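Local atomic coordinates of phosphoribosylformylglycinamidine synthase 2 (Thermus thermophilus, PDB entry 3VIU), a protein that belongs to the PurM-like (AIR synthase related) family, a single chain carrying two copies of the paired N- and C-terminal domains and binding ADP and magnesium. Residues M294-L299 / V345-E350; R371-V376 / G532-P537; N450-R455 / G585-H590. One frame throughout, in Å; residues are numbered along the deposited sequence.

Contact 1: M294-L299 / V345-E350; sequences MTPEEL and VLFRGE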
loop_
_atom_site.group_PDB
_atom_site.type_symbol
_atom_site.label_atom_id
_atom_site.label_comp_id
_atom_site.label_asym_id
_atom_site.label_seq_id
_atom_site.Cartn_x
_atom_site.Cartn_y
_atom_site.Cartn_z
HETATM N N MSE A 294 36.913 -2.812 3.197
HETATM C CA MSE A 294 35.670 -3.556 3.116
HETATM C C MSE A 294 35.903 -4.907 2.469
HETATM O O MSE A 294 36.504 -4.998 1.403
HETATM C CB MSE A 294 34.639 -2.767 2.320
HETATM C CG MSE A 294 34.157 -1.540 3.049
HETATM SE SE MSE A 294 32.743 -0.669 2.093
HETATM C CE MSE A 294 31.310 -1.931 2.432
ATOM N N THR A 295 35.424 -5.955 3.124
ATOM C CA THR A 295 35.590 -7.309 2.621
ATOM C C THR A 295 34.590 -7.643 1.514
ATOM O O THR A 295 33.583 -6.951 1.337
ATOM C CB THR A 295 35.435 -8.319 3.755
ATOM O OG1 THR A 295 34.140 -8.175 4.353
ATOM C CG2 THR A 295 36.497 -8.083 4.803
ATOM N N PRO A 296 34.866 -8.703 0.740
ATOM C CA PRO A 296 33.943 -9.072 -0.335
ATOM C C PRO A 296 32.473 -9.168 0.090
ATOM O O PRO A 296 31.621 -8.522 -0.514
ATOM C CB PRO A 296 34.518 -10.393 -0.831
ATOM C CG PRO A 296 35.992 -10.147 -0.707
ATOM C CD PRO A 296 36.104 -9.501 0.663
ATOM N N GLU A 297 32.172 -9.945 1.127
ATOM C CA GLU A 297 30.782 -10.079 1.563
ATOM C C GLU A 297 30.149 -8.745 1.970
ATOM O O GLU A 297 28.968 -8.521 1.726
ATOM C CB GLU A 297 30.645 -11.105 2.705
ATOM C CG GLU A 297 31.328 -10.759 4.022
ATOM C CD GLU A 297 32.815 -11.073 4.024
ATOM O OE1 GLU A 297 33.450 -10.919 5.091
ATOM O OE2 GLU A 297 33.352 -11.473 2.969
ATOM N N GLU A 298 30.936 -7.859 2.574
ATOM C CA GLU A 298 30.439 -6.543 2.980
ATOM C C GLU A 298 29.980 -5.728 1.778
ATOM O O GLU A 298 28.938 -5.074 1.818
ATOM C CB GLU A 298 31.524 -5.765 3.721
ATOM C CG GLU A 298 31.737 -6.223 5.148
ATOM C CD GLU A 298 32.921 -5.547 5.807
ATOM O OE1 GLU A 298 33.030 -5.644 7.046
ATOM O OE2 GLU A 298 33.746 -4.931 5.090
ATOM N N LEU A 299 30.764 -5.760 0.708
ATOM C CA LEU A 299 30.406 -5.019 -0.489
ATOM C C LEU A 299 29.186 -5.661 -1.126
ATOM O O LEU A 299 28.233 -4.974 -1.504
ATOM C CB LEU A 299 31.579 -5.005 -1.475
ATOM C CG LEU A 299 32.822 -4.229 -1.001
ATOM C CD1 LEU A 299 34.003 -4.516 -1.911
ATOM C CD2 LEU A 299 32.512 -2.736 -0.963
ATOM N N VAL A 345 31.611 -13.353 -9.016
ATOM C CA VAL A 345 32.108 -12.178 -8.326
ATOM C C VAL A 345 33.636 -12.119 -8.280
ATOM O O VAL A 345 34.297 -13.030 -7.767
ATOM C CB VAL A 345 31.538 -12.116 -6.896
ATOM C CG1 VAL A 345 31.947 -10.815 -6.228
ATOM C CG2 VAL A 345 30.017 -12.233 -6.948
ATOM N N LEU A 346 34.184 -11.044 -8.837
ATOM C CA LEU A 346 35.624 -10.831 -8.863
ATOM C C LEU A 346 36.029 -9.760 -7.862
ATOM O O LEU A 346 35.338 -8.752 -7.694
ATOM C CB LEU A 346 36.089 -10.409 -10.261
ATOM C CG LEU A 346 35.924 -11.417 -11.401
ATOM C CD1 LEU A 346 36.515 -10.838 -12.679
ATOM C CD2 LEU A 346 36.617 -12.724 -11.044
ATOM N N PHE A 347 37.149 -9.991 -7.191
ATOM C CA PHE A 347 37.666 -9.046 -6.220
ATOM C C PHE A 347 39.176 -9.181 -6.198
ATOM O O PHE A 347 39.706 -10.287 -6.092
ATOM C CB PHE A 347 37.095 -9.321 -4.826
ATOM C CG PHE A 347 37.619 -8.395 -3.762
ATOM C CD1 PHE A 347 38.415 -8.878 -2.731
ATOM C CD2 PHE A 347 37.301 -7.040 -3.780
ATOM C CE1 PHE A 347 38.887 -8.022 -1.726
ATOM C CE2 PHE A 347 37.765 -6.177 -2.784
ATOM C CZ PHE A 347 38.558 -6.669 -1.755
ATOM N N ARG A 348 39.860 -8.049 -6.319
ATOM C CA ARG A 348 41.313 -8.014 -6.323
ATOM C C ARG A 348 41.910 -9.171 -7.120
ATOM O O ARG A 348 42.725 -9.935 -6.610
ATOM C CB ARG A 348 41.832 -8.021 -4.881
ATOM C CG ARG A 348 41.400 -6.792 -4.069
ATOM C CD ARG A 348 41.849 -6.856 -2.606
ATOM N NE ARG A 348 43.304 -6.853 -2.443
ATOM C CZ ARG A 348 44.065 -5.761 -2.480
ATOM N NH1 ARG A 348 45.378 -5.862 -2.319
ATOM N NH2 ARG A 348 43.514 -4.564 -2.671
ATOM N N GLY A 349 41.472 -9.302 -8.369
ATOM C CA GLY A 349 41.977 -10.338 -9.261
ATOM C C GLY A 349 41.532 -11.781 -9.079
ATOM O O GLY A 349 41.818 -12.632 -9.922
ATOM N N GLU A 350 40.820 -12.070 -7.999
ATOM C CA GLU A 350 40.382 -13.433 -7.739
ATOM C C GLU A 350 38.881 -13.632 -7.837
ATOM O O GLU A 350 38.100 -12.697 -7.650
ATOM C CB GLU A 350 40.840 -13.855 -6.345
ATOM C CG GLU A 350 42.339 -13.938 -6.195
ATOM C CD GLU A 350 42.908 -15.191 -6.831
ATOM O OE1 GLU A 350 42.476 -15.547 -7.954
ATOM O OE2 GLU A 350 43.793 -15.818 -6.208
#

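Contact 2: R371-V376 / G532-P537; sequences REDPEV and GKRIPP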
loop_
_atom_site.group_PDB
_atom_site.type_symbol
_atom_site.label_atom_id
_atom_site.label_comp_id
_atom_site.label_asym_id
_atom_site.label_seq_id
_atom_site.Cartn_x
_atom_site.Cartn_y
_atom_site.Cartn_z
ATOM N N ARG A 371 -4.559 -24.150 10.614
ATOM C CA ARG A 371 -5.643 -24.468 11.528
ATOM C C ARG A 371 -5.926 -23.188 12.283
ATOM O O ARG A 371 -5.021 -22.585 12.872
ATOM C CB ARG A 371 -5.259 -25.572 12.521
ATOM C CG ARG A 371 -6.459 -26.079 13.306
ATOM C CD ARG A 371 -6.118 -27.205 14.266
ATOM N NE ARG A 371 -5.752 -26.707 15.584
ATOM C CZ ARG A 371 -4.521 -26.749 16.080
ATOM N NH1 ARG A 371 -3.534 -27.273 15.357
ATOM N NH2 ARG A 371 -4.279 -26.267 17.297
ATOM N N GLU A 372 -7.182 -22.767 12.266
ATOM C CA GLU A 372 -7.552 -21.539 12.944
ATOM C C GLU A 372 -7.345 -21.545 14.459
ATOM O O GLU A 372 -7.629 -22.530 15.144
ATOM C CB GLU A 372 -9.006 -21.181 12.629
ATOM C CG GLU A 372 -9.460 -19.923 13.328
ATOM C CD GLU A 372 -10.740 -19.365 12.756
ATOM O OE1 GLU A 372 -11.738 -20.117 12.675
ATOM O OE2 GLU A 372 -10.739 -18.168 12.393
ATOM N N ASP A 373 -6.836 -20.424 14.959
ATOM C CA ASP A 373 -6.606 -20.212 16.382
ATOM C C ASP A 373 -7.995 -20.301 17.046
ATOM O O ASP A 373 -8.887 -19.492 16.767
ATOM C CB ASP A 373 -5.974 -18.825 16.565
ATOM C CG ASP A 373 -5.730 -18.461 18.016
ATOM O OD1 ASP A 373 -5.023 -17.461 18.240
ATOM O OD2 ASP A 373 -6.239 -19.146 18.927
ATOM N N PRO A 374 -8.201 -21.301 17.918
ATOM C CA PRO A 374 -9.503 -21.444 18.574
ATOM C C PRO A 374 -10.018 -20.184 19.261
ATOM O O PRO A 374 -11.228 -19.972 19.349
ATOM C CB PRO A 374 -9.285 -22.612 19.546
ATOM C CG PRO A 374 -7.805 -22.568 19.818
ATOM C CD PRO A 374 -7.234 -22.277 18.448
ATOM N N GLU A 375 -9.107 -19.344 19.737
ATOM C CA GLU A 375 -9.519 -18.119 20.412
ATOM C C GLU A 375 -10.109 -17.126 19.427
ATOM O O GLU A 375 -11.005 -16.355 19.775
ATOM C CB GLU A 375 -8.339 -17.492 21.167
ATOM C CG GLU A 375 -7.781 -18.421 22.232
ATOM C CD GLU A 375 -8.859 -18.932 23.189
ATOM O OE1 GLU A 375 -8.718 -20.074 23.687
ATOM O OE2 GLU A 375 -9.837 -18.187 23.440
ATOM N N VAL A 376 -9.610 -17.137 18.199
ATOM C CA VAL A 376 -10.152 -16.246 17.182
ATOM C C VAL A 376 -11.603 -16.659 16.914
ATOM O O VAL A 376 -12.492 -15.812 16.845
ATOM C CB VAL A 376 -9.341 -16.324 15.868
ATOM C CG1 VAL A 376 -10.075 -15.602 14.753
ATOM C CG2 VAL A 376 -7.969 -15.701 16.080
ATOM N N GLY A 532 4.556 -15.339 20.864
ATOM C CA GLY A 532 3.315 -16.015 20.537
ATOM C C GLY A 532 2.172 -15.059 20.233
ATOM O O GLY A 532 1.055 -15.495 19.959
ATOM N N LYS A 533 2.432 -13.755 20.301
ATOM C CA LYS A 533 1.391 -12.773 19.989
ATOM C C LYS A 533 1.505 -12.367 18.518
ATOM O O LYS A 533 2.502 -11.783 18.107
ATOM C CB LYS A 533 1.526 -11.529 20.869
ATOM C CG LYS A 533 0.419 -10.515 20.623
ATOM C CD LYS A 533 0.632 -9.238 21.405
ATOM C CE LYS A 533 -0.427 -8.213 21.061
ATOM N NZ LYS A 533 -0.207 -6.939 21.779
ATOM N N ARG A 534 0.481 -12.686 17.731
ATOM C CA ARG A 534 0.482 -12.362 16.304
ATOM C C ARG A 534 -0.279 -11.071 16.030
ATOM O O ARG A 534 -1.303 -10.811 16.656
ATOM C CB ARG A 534 -0.161 -13.498 15.494
ATOM C CG ARG A 534 0.393 -14.890 15.783
ATOM C CD ARG A 534 -0.106 -15.917 14.776
ATOM N NE ARG A 534 -1.562 -15.940 14.672
ATOM C CZ ARG A 534 -2.380 -16.296 15.657
ATOM N NH1 ARG A 534 -3.693 -16.282 15.472
ATOM N NH2 ARG A 534 -1.883 -16.669 16.829
ATOM N N ILE A 535 0.224 -10.258 15.102
ATOM C CA ILE A 535 -0.461 -9.014 14.752
ATOM C C ILE A 535 -1.722 -9.418 14.014
ATOM O O ILE A 535 -1.814 -10.527 13.508
ATOM C CB ILE A 535 0.351 -8.134 13.777
ATOM C CG1 ILE A 535 0.600 -8.913 12.483
ATOM C CG2 ILE A 535 1.662 -7.668 14.431
ATOM C CD1 ILE A 535 1.259 -8.116 11.397
ATOM N N PRO A 536 -2.725 -8.534 13.967
ATOM C CA PRO A 536 -3.948 -8.891 13.247
ATOM C C PRO A 536 -3.528 -9.099 11.799
ATOM O O PRO A 536 -2.678 -8.372 11.306
ATOM C CB PRO A 536 -4.813 -7.643 13.399
ATOM C CG PRO A 536 -4.412 -7.134 14.745
ATOM C CD PRO A 536 -2.897 -7.269 14.703
ATOM N N PRO A 537 -4.084 -10.104 11.111
ATOM C CA PRO A 537 -3.689 -10.304 9.712
ATOM C C PRO A 537 -3.916 -8.973 9.000
ATOM O O PRO A 537 -4.974 -8.371 9.133
ATOM C CB PRO A 537 -4.639 -11.398 9.240
ATOM C CG PRO A 537 -4.832 -12.211 10.484
ATOM C CD PRO A 537 -5.027 -11.145 11.547
#

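Contact 3: N450-R455 / G585-H590; sequences NPRYSR and GKEFGH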
loop_
_atom_site.group_PDB
_atom_site.type_symbol
_atom_site.label_atom_id
_atom_site.label_comp_id
_atom_site.label_asym_id
_atom_site.label_seq_id
_atom_site.Cartn_x
_atom_site.Cartn_y
_atom_site.Cartn_z
ATOM N N ASN A 450 -9.049 -3.132 7.485
ATOM C CA ASN A 450 -9.644 -2.987 8.797
ATOM C C ASN A 450 -9.125 -4.127 9.682
ATOM O O ASN A 450 -9.487 -5.281 9.497
ATOM C CB ASN A 450 -11.169 -3.044 8.639
ATOM C CG ASN A 450 -11.911 -2.872 9.955
ATOM O OD1 ASN A 450 -12.946 -2.199 10.002
ATOM N ND2 ASN A 450 -11.405 -3.489 11.023
ATOM N N PRO A 451 -8.271 -3.809 10.664
ATOM C CA PRO A 451 -7.710 -4.828 11.562
ATOM C C PRO A 451 -8.699 -5.598 12.428
ATOM O O PRO A 451 -8.465 -6.768 12.736
ATOM C CB PRO A 451 -6.699 -4.042 12.391
ATOM C CG PRO A 451 -7.286 -2.685 12.432
ATOM C CD PRO A 451 -7.765 -2.472 11.017
ATOM N N ARG A 452 -9.796 -4.956 12.825
ATOM C CA ARG A 452 -10.798 -5.624 13.655
ATOM C C ARG A 452 -11.458 -6.752 12.868
ATOM O O ARG A 452 -11.554 -7.877 13.348
ATOM C CB ARG A 452 -11.840 -4.613 14.142
ATOM C CG ARG A 452 -11.231 -3.479 14.958
ATOM C CD ARG A 452 -12.287 -2.590 15.589
ATOM N NE ARG A 452 -11.701 -1.549 16.438
ATOM C CZ ARG A 452 -10.950 -1.783 17.512
ATOM N NH1 ARG A 452 -10.678 -3.025 17.880
ATOM N NH2 ARG A 452 -10.487 -0.774 18.234
ATOM N N TYR A 453 -11.895 -6.452 11.650
ATOM C CA TYR A 453 -12.510 -7.457 10.781
ATOM C C TYR A 453 -11.489 -8.570 10.518
ATOM O O TYR A 453 -11.791 -9.763 10.623
ATOM C CB TYR A 453 -12.877 -6.854 9.421
ATOM C CG TYR A 453 -13.903 -5.743 9.423
ATOM C CD1 TYR A 453 -14.293 -5.144 8.222
ATOM C CD2 TYR A 453 -14.522 -5.323 10.599
ATOM C CE1 TYR A 453 -15.273 -4.162 8.186
ATOM C CE2 TYR A 453 -15.504 -4.346 10.573
ATOM C CZ TYR A 453 -15.875 -3.770 9.366
ATOM O OH TYR A 453 -16.854 -2.808 9.333
ATOM N N SER A 454 -10.276 -8.152 10.171
ATOM C CA SER A 454 -9.196 -9.065 9.832
ATOM C C SER A 454 -8.757 -10.009 10.961
ATOM O O SER A 454 -8.499 -11.189 10.723
ATOM C CB SER A 454 -8.012 -8.249 9.293
ATOM O OG SER A 454 -8.394 -7.458 8.161
ATOM N N ARG A 455 -8.684 -9.503 12.188
ATOM C CA ARG A 455 -8.293 -10.333 13.318
ATOM C C ARG A 455 -9.342 -11.418 13.572
ATOM O O ARG A 455 -9.003 -12.576 13.792
ATOM C CB ARG A 455 -8.099 -9.452 14.566
ATOM C CG ARG A 455 -8.255 -10.148 15.929
ATOM C CD ARG A 455 -7.323 -11.333 16.126
ATOM N NE ARG A 455 -5.912 -10.965 16.211
ATOM C CZ ARG A 455 -5.394 -10.183 17.154
ATOM N NH1 ARG A 455 -4.095 -9.912 17.151
ATOM N NH2 ARG A 455 -6.170 -9.660 18.092
ATOM N N GLY A 585 -15.335 -1.800 25.038
ATOM C CA GLY A 585 -13.896 -1.804 25.177
ATOM C C GLY A 585 -13.323 -3.067 24.562
ATOM O O GLY A 585 -12.133 -3.336 24.678
ATOM N N LYS A 586 -14.165 -3.838 23.885
ATOM C CA LYS A 586 -13.704 -5.084 23.293
ATOM C C LYS A 586 -14.076 -5.260 21.823
ATOM O O LYS A 586 -14.840 -4.466 21.262
ATOM C CB LYS A 586 -14.232 -6.254 24.133
ATOM C CG LYS A 586 -13.867 -6.112 25.622
ATOM C CD LYS A 586 -14.063 -7.398 26.423
ATOM C CE LYS A 586 -15.522 -7.706 26.696
ATOM N NZ LYS A 586 -15.659 -9.000 27.425
ATOM N N GLU A 587 -13.501 -6.282 21.194
ATOM C CA GLU A 587 -13.788 -6.569 19.795
ATOM C C GLU A 587 -14.102 -8.047 19.672
ATOM O O GLU A 587 -13.294 -8.905 20.025
ATOM C CB GLU A 587 -12.612 -6.187 18.881
ATOM C CG GLU A 587 -11.403 -7.093 18.957
ATOM C CD GLU A 587 -10.352 -6.788 17.888
ATOM O OE1 GLU A 587 -9.369 -7.553 17.805
ATOM O OE2 GLU A 587 -10.498 -5.794 17.140
ATOM N N PHE A 588 -15.299 -8.336 19.178
ATOM C CA PHE A 588 -15.753 -9.710 19.032
ATOM C C PHE A 588 -16.950 -9.725 18.096
ATOM O O PHE A 588 -17.358 -8.681 17.602
ATOM C CB PHE A 588 -16.130 -10.269 20.412
ATOM C CG PHE A 588 -17.181 -9.466 21.130
ATOM C CD1 PHE A 588 -18.525 -9.816 21.043
ATOM C CD2 PHE A 588 -16.827 -8.360 21.898
ATOM C CE1 PHE A 588 -19.505 -9.072 21.715
ATOM C CE2 PHE A 588 -17.795 -7.608 22.575
ATOM C CZ PHE A 588 -19.135 -7.964 22.485
ATOM N N GLY A 589 -17.515 -10.900 17.855
ATOM C CA GLY A 589 -18.655 -10.986 16.963
ATOM C C GLY A 589 -18.220 -11.147 15.520
ATOM O O GLY A 589 -17.052 -10.971 15.202
ATOM N N HIS A 590 -19.159 -11.485 14.645
ATOM C CA HIS A 590 -18.846 -11.660 13.235
ATOM C C HIS A 590 -18.733 -10.307 12.537
ATOM O O HIS A 590 -19.519 -9.407 12.799
ATOM C CB HIS A 590 -19.937 -12.483 12.546
ATOM C CG HIS A 590 -19.537 -13.012 11.200
ATOM N ND1 HIS A 590 -18.848 -14.196 11.038
ATOM C CD2 HIS A 590 -19.700 -12.501 9.955
ATOM C CE1 HIS A 590 -18.603 -14.390 9.754
ATOM N NE2 HIS A 590 -19.109 -13.375 9.076
HETATM O O HOH W 1 -8.779 -10.056 19.186
#

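Contact 1: M294-L299 / V345-E350
With CG of Phe347 anti to the backbone N (chi1 179°), the ring is carried off the end of its strand toward Pro296 in the first turn of helix 296-301. The side chains of Pro296 and Phe347 cross at about a right angle, the proline meeting the ring obliquely. The proline leads with its outermost carbon: CG of Pro296 lies 3.4 Å from CD1 of Phe347, and its neighbour CD stands 4.0 Å from CE1 of Phe347. Further round the ring, CD1 of Leu299 comes to 4.2 Å from CE2 of Phe347, adding a thinner apolar contact from deeper in the helix. One face of the ring has CG of Arg348 over its centre, a neighbour from its own hairpin. No hydrogen bond joins the two segments; each is held internally. Thr295 is the N-cap residue, and its N donates to OE2 of Glu298 at 2.8 Å, an oxygen that also pairs with Arg206. In the hairpin, the backbones of Phe347 and Glu350 bond to each other in both directions. Here an aromatic residue opening the type I' turn between strands 342-347 and 350-356 packs on the N-terminal turn of helix 296-301: hairpin-to-helix packing within a PurM-like C-terminal domain.

Contact 2: R371-V376 / G532-P537
Asp373 and Arg534 slide past each other in opposite directions, their carboxylate and guanidinium planes 55° apart. This is therefore not the flat, two-pronged pairing that an arginine and an acid can make: a single carboxylate oxygen, OD1, faces the guanidinium edge. NH1 of Arg534 donates to OD1 of Asp373 over a rather long 3.3 Å, although the bond is fairly straight at 160°. OD1 lies in the guanidinium plane, at its edge, and accepts on its anti lone pair, pointing away from OD2. NH2 of Arg534 is also close by, 3.5 Å from OD1 of Asp373. The bend at chi3 (-54°) swings the guanidinium so that its NH1 edge meets OD1 of Asp373. Beside the pair, CG2 of Val376 approaches the same guanidinium edge, 4.4 Å from NH1 of Arg534.

Neither charged group depends on this bridge alone. OD2 of Asp373 accepts from N of Glu375 at 3.0 Å, met from above the carboxylate plane, so one carboxylate both caps a helix and holds an arginine. Arg534 has its strongest polar partner elsewhere: its NE forms a salt bridge with Glu500 of helix 495-515, which would help to fix the guanidinium's rotation. The negative charge at the start of helix 374-380 is probably also favoured by the helix dipole. What results is an aspartate N-cap doubling as a salt-bridge acceptor, joining that helix to the short hairpin strand 533-534 of a PurM-like N-terminal domain.

Contact 3: N450-R455 / G585-H590
Glu587 meets two arginines of one helix, giving each of its oxygens a different partner. OE2 of Glu587 takes the direct bond, 2.9 Å from NH1 of Arg452, at a bent N-H...O angle of 134°. That oxygen lies near the guanidinium plane, whereas the donor stands above the carboxylate plane; the two flat groups are almost perpendicular, 87° apart. CG of Arg452 also lies close to this oxygen, 3.3 Å from OE2 of Glu587, and a hydrogen bond with NE2 of His164 gives OE2 a second grip. The other oxygen, OE1, rests 3.4 Å from CG of Arg455 and has a long ionic contact with NH2 of that arginine, 3.8 Å away. A water spans this gap: it accepts from NH2 of Arg455 and donates to OE1 of Glu587, each at 2.9 Å, and sits in the guanidinium plane.

Chain shape fits this division. Arg452, extended from CG to NE, passes the acid at a slant, while Arg455 folds back through bends at chi2 and chi3 to bring its NH2 to the water. Glu587 sets CG between its backbone N and carbonyl carbon (chi1 73°) and stays straight beyond, which delivers its carboxylate between them. In the second shell, Tyr581 makes a cation-pi contact with Arg452. The salt-bridge network thus ties helix 451-456, in the second PurM-like N-terminal domain, to the loop between helices 578-584 and 596-611 of the following C-terminal domain, with Tyr581 contributed by helix 578-584.

Contacts 2 and 3 are neighbours, their centres 12 Å apart and their segments alternating along the chain. They touch directly: Arg534 O lies 3.0 Å from NH1 of Arg455, a weak hydrogen bond, and CG1 of Val376 packs 3.4 Å from O of Arg455. One arginine therefore serves the network of contact 3 while bordering the hairpin of contact 2. Contact 1 stands apart, in the first C-terminal domain, with centres about 45 Å from contact 2 and 52 Å from contact 3. None of the six segments contains a residue of the ADP pocket or the magnesium site, although the N-terminal domain that holds 450-455 and 532-537 supplies Ser521 to the ADP pocket and Asp430 to the magnesium site.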